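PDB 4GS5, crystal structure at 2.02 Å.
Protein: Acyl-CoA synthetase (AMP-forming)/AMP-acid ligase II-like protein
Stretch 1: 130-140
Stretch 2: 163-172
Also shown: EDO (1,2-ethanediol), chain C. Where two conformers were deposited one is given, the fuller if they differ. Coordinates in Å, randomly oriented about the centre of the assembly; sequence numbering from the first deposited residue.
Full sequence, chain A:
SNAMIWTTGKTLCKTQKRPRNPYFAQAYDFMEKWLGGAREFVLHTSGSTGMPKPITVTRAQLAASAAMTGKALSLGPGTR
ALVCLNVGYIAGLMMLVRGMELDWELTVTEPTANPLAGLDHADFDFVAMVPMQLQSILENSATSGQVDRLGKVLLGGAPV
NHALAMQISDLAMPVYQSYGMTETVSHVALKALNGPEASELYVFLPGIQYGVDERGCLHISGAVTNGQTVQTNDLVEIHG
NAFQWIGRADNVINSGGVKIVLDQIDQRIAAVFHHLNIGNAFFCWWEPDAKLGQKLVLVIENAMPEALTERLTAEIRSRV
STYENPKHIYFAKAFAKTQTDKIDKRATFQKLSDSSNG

Stretch 1, residues 130-140: VPMQLQSILEN
Stretch 2, residues 163-172: ALAMQISDLA

Helices can pack without a hydrogen bond between them, mainly through apolar side chains, with the carbon parts of polar ones joining in; this pair from an acyl-CoA synthetase-like protein illustrates it. Helix 131-139 and the second helix, already under way at Ala163 (Leu164 phi/psi -74/-36), run with their N-to-C directions 64° apart, their axes approaching to 10.7 Å; CA atoms lie nearest at Gln135-Leu164 (6.5 Å) and Leu138-Gln167 (8.4 Å). Each is held by i to i+4 bonds, such as Leu138 N to Leu134 O (3.1 Å) and Ile168 N to Leu164 O (2.9 Å). Val130 occupies the N-cap position, and its N donates to Gln133 OE1 (3.0 Å).

No hydrogen bond crosses the interface, which buries 381 Å². Lacking hydrogen-bonding groups, the apolar side chains meet at van der Waals range. Leu164 (chi1 t, chi2 p), with the largest covered area (78 Å²), places CD2 3.7 Å from Pro131 CB and CD1 4.0 Å from Leu138 CD1. Leu134, also t and p, sets CD2 3.8 Å from Ile168 CG1 (m, t). Leu138 (m, t) directs CD2 to within 4.1 Å of CD2 of Leu171 (m, t; phi/psi -86/129).

Gln167 (m, t, chi3 -66°) faces carbon, packing without polar bonds: NE2 lies 3.7 Å from Leu138 CB, OE1 4.2 Å from Gln135 CG (t, m).

The backbone N of Met132, a selenomethionine whose CA-to-CB bond points away from the other stretch, donates to O2 of ethanediol (3.1 Å).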

# COMPACT_ATOMS: atom_id res chain seq x y z
N VAL A 130 6.70 5.12 9.37
CA VAL A 130 5.37 4.57 9.17
C VAL A 130 4.37 5.60 9.69
O VAL A 130 4.74 6.46 10.48
CB VAL A 130 5.14 3.19 9.84
CG1 VAL A 130 6.07 2.14 9.22
CG2 VAL A 130 5.31 3.26 11.36
N PRO A 131 3.13 5.53 9.21
CA PRO A 131 2.11 6.54 9.53
C PRO A 131 1.90 6.70 11.03
O PRO A 131 1.73 7.83 11.50
CB PRO A 131 0.84 5.96 8.89
CG PRO A 131 1.36 5.21 7.69
CD PRO A 131 2.66 4.58 8.18
N MSE A 132 1.91 5.59 11.78
CA MSE A 132 1.74 5.68 13.21
C MSE A 132 2.85 6.50 13.88
O MSE A 132 2.63 7.14 14.91
CB MSE A 132 1.71 4.28 13.83
CG MSE A 132 0.98 4.26 15.13
SE MSE A 132 0.57 2.45 15.66
CE MSE A 132 -1.11 2.17 14.71
N GLN A 133 4.04 6.46 13.31
CA GLN A 133 5.13 7.27 13.87
C GLN A 133 4.86 8.76 13.71
O GLN A 133 5.17 9.55 14.60
CB GLN A 133 6.48 6.89 13.28
CG GLN A 133 7.04 5.59 13.87
CD GLN A 133 8.30 5.14 13.15
OE1 GLN A 133 8.34 5.12 11.92
NE2 GLN A 133 9.33 4.80 13.91
N LEU A 134 4.30 9.15 12.57
CA LEU A 134 4.01 10.56 12.37
C LEU A 134 2.85 10.98 13.25
O LEU A 134 2.83 12.08 13.80
CB LEU A 134 3.68 10.85 10.90
CG LEU A 134 3.33 12.30 10.57
CD1 LEU A 134 4.47 13.22 10.98
CD2 LEU A 134 3.02 12.43 9.07
N GLN A 135 1.87 10.11 13.40
CA GLN A 135 0.72 10.43 14.24
C GLN A 135 1.15 10.60 15.69
O GLN A 135 0.61 11.43 16.41
CB GLN A 135 -0.36 9.35 14.12
CG GLN A 135 -1.77 9.82 14.53
CD GLN A 135 -2.06 9.65 16.01
OE1 GLN A 135 -1.31 8.98 16.72
NE2 GLN A 135 -3.16 10.23 16.47
N SER A 136 2.14 9.80 16.11
CA SER A 136 2.63 9.83 17.49
C SER A 136 3.33 11.16 17.76
O SER A 136 3.13 11.77 18.80
CB SER A 136 3.63 8.70 17.76
OG SER A 136 2.98 7.47 17.99
N ILE A 137 4.17 11.57 16.83
CA ILE A 137 4.84 12.86 16.92
C ILE A 137 3.81 13.99 17.05
O ILE A 137 3.97 14.89 17.86
CB ILE A 137 5.71 13.12 15.69
CG1 ILE A 137 6.95 12.23 15.72
CG2 ILE A 137 6.08 14.60 15.61
CD1 ILE A 137 7.74 12.25 14.42
N LEU A 138 2.76 13.92 16.25
CA LEU A 138 1.71 14.94 16.24
C LEU A 138 0.84 14.96 17.50
O LEU A 138 0.27 16.00 17.85
CB LEU A 138 0.83 14.78 15.01
CG LEU A 138 1.53 15.09 13.69
CD1 LEU A 138 0.75 14.52 12.51
CD2 LEU A 138 1.71 16.60 13.56
N GLU A 139 0.73 13.82 18.18
CA GLU A 139 -0.14 13.72 19.35
C GLU A 139 0.57 14.09 20.65
O GLU A 139 -0.05 14.55 21.62
CB GLU A 139 -0.71 12.31 19.48
CG GLU A 139 -1.83 12.03 18.50
CD GLU A 139 -3.13 12.70 18.91
OE1 GLU A 139 -3.62 12.40 20.03
OE2 GLU A 139 -3.66 13.51 18.11
N ASN A 140 1.88 13.87 20.66
CA ASN A 140 2.69 14.08 21.84
C ASN A 140 3.15 15.54 21.89
O ASN A 140 4.04 15.96 21.14
CB ASN A 140 3.87 13.12 21.81
CG ASN A 140 4.68 13.15 23.09
OD1 ASN A 140 4.69 14.16 23.80
ND2 ASN A 140 5.37 12.05 23.39
N ALA A 163 -8.29 10.71 9.68
CA ALA A 163 -7.81 11.68 10.67
C ALA A 163 -6.34 12.08 10.49
O ALA A 163 -5.98 13.25 10.64
CB ALA A 163 -8.07 11.16 12.10
N LEU A 164 -5.47 11.13 10.16
CA LEU A 164 -4.08 11.48 9.95
C LEU A 164 -3.94 12.23 8.61
O LEU A 164 -3.16 13.17 8.50
CB LEU A 164 -3.17 10.23 10.02
CG LEU A 164 -1.70 10.46 9.65
CD1 LEU A 164 -1.05 11.44 10.61
CD2 LEU A 164 -0.88 9.15 9.58
N ALA A 165 -4.72 11.83 7.62
CA ALA A 165 -4.69 12.55 6.34
C ALA A 165 -5.08 14.03 6.53
O ALA A 165 -4.45 14.93 5.96
CB ALA A 165 -5.61 11.87 5.33
N MSE A 166 -6.10 14.29 7.33
CA MSE A 166 -6.51 15.67 7.62
C MSE A 166 -5.43 16.48 8.33
O MSE A 166 -5.24 17.67 8.03
CB MSE A 166 -7.81 15.70 8.44
CG MSE A 166 -9.05 15.26 7.67
SE MSE A 166 -9.63 16.56 6.35
CE MSE A 166 -10.22 15.35 4.94
N GLN A 167 -4.72 15.86 9.27
CA GLN A 167 -3.58 16.49 9.95
C GLN A 167 -2.41 16.80 9.01
O GLN A 167 -1.78 17.86 9.12
CB GLN A 167 -3.06 15.59 11.07
CG GLN A 167 -3.84 15.69 12.38
CD GLN A 167 -3.31 14.74 13.44
OE1 GLN A 167 -3.39 13.52 13.31
NE2 GLN A 167 -2.76 15.30 14.51
N ILE A 168 -2.11 15.87 8.12
CA ILE A 168 -1.02 16.04 7.17
C ILE A 168 -1.33 17.18 6.20
O ILE A 168 -0.43 17.95 5.85
CB ILE A 168 -0.73 14.75 6.41
CG1 ILE A 168 -0.05 13.74 7.34
CG2 ILE A 168 0.15 15.03 5.19
CD1 ILE A 168 -0.03 12.33 6.82
N SER A 169 -2.60 17.31 5.80
CA SER A 169 -3.03 18.37 4.90
C SER A 169 -2.71 19.75 5.44
O SER A 169 -2.56 20.70 4.68
CB SER A 169 -4.54 18.31 4.64
OG SER A 169 -4.86 17.20 3.83
N ASP A 170 -2.64 19.87 6.76
CA ASP A 170 -2.39 21.16 7.36
C ASP A 170 -0.93 21.46 7.72
O ASP A 170 -0.64 22.52 8.28
CB ASP A 170 -3.30 21.39 8.57
CG ASP A 170 -4.29 22.49 8.32
OD1 ASP A 170 -3.98 23.66 8.64
OD2 ASP A 170 -5.37 22.19 7.76
N LEU A 171 -0.03 20.53 7.41
CA LEU A 171 1.39 20.71 7.69
C LEU A 171 2.07 21.47 6.56
O LEU A 171 1.94 21.11 5.40
CB LEU A 171 2.09 19.36 7.89
CG LEU A 171 1.64 18.49 9.06
CD1 LEU A 171 2.39 17.15 9.05
CD2 LEU A 171 1.88 19.23 10.36
N ALA A 172 2.81 22.52 6.91
CA ALA A 172 3.64 23.25 5.96
C ALA A 172 4.95 22.51 5.70
O ALA A 172 6.04 23.05 5.93
CB ALA A 172 3.92 24.66 6.49
C1 EDO C . -0.67 2.11 10.36
O1 EDO C . -1.24 3.13 11.19
C2 EDO C . 0.71 2.54 9.85
O2 EDO C . 1.67 2.66 10.90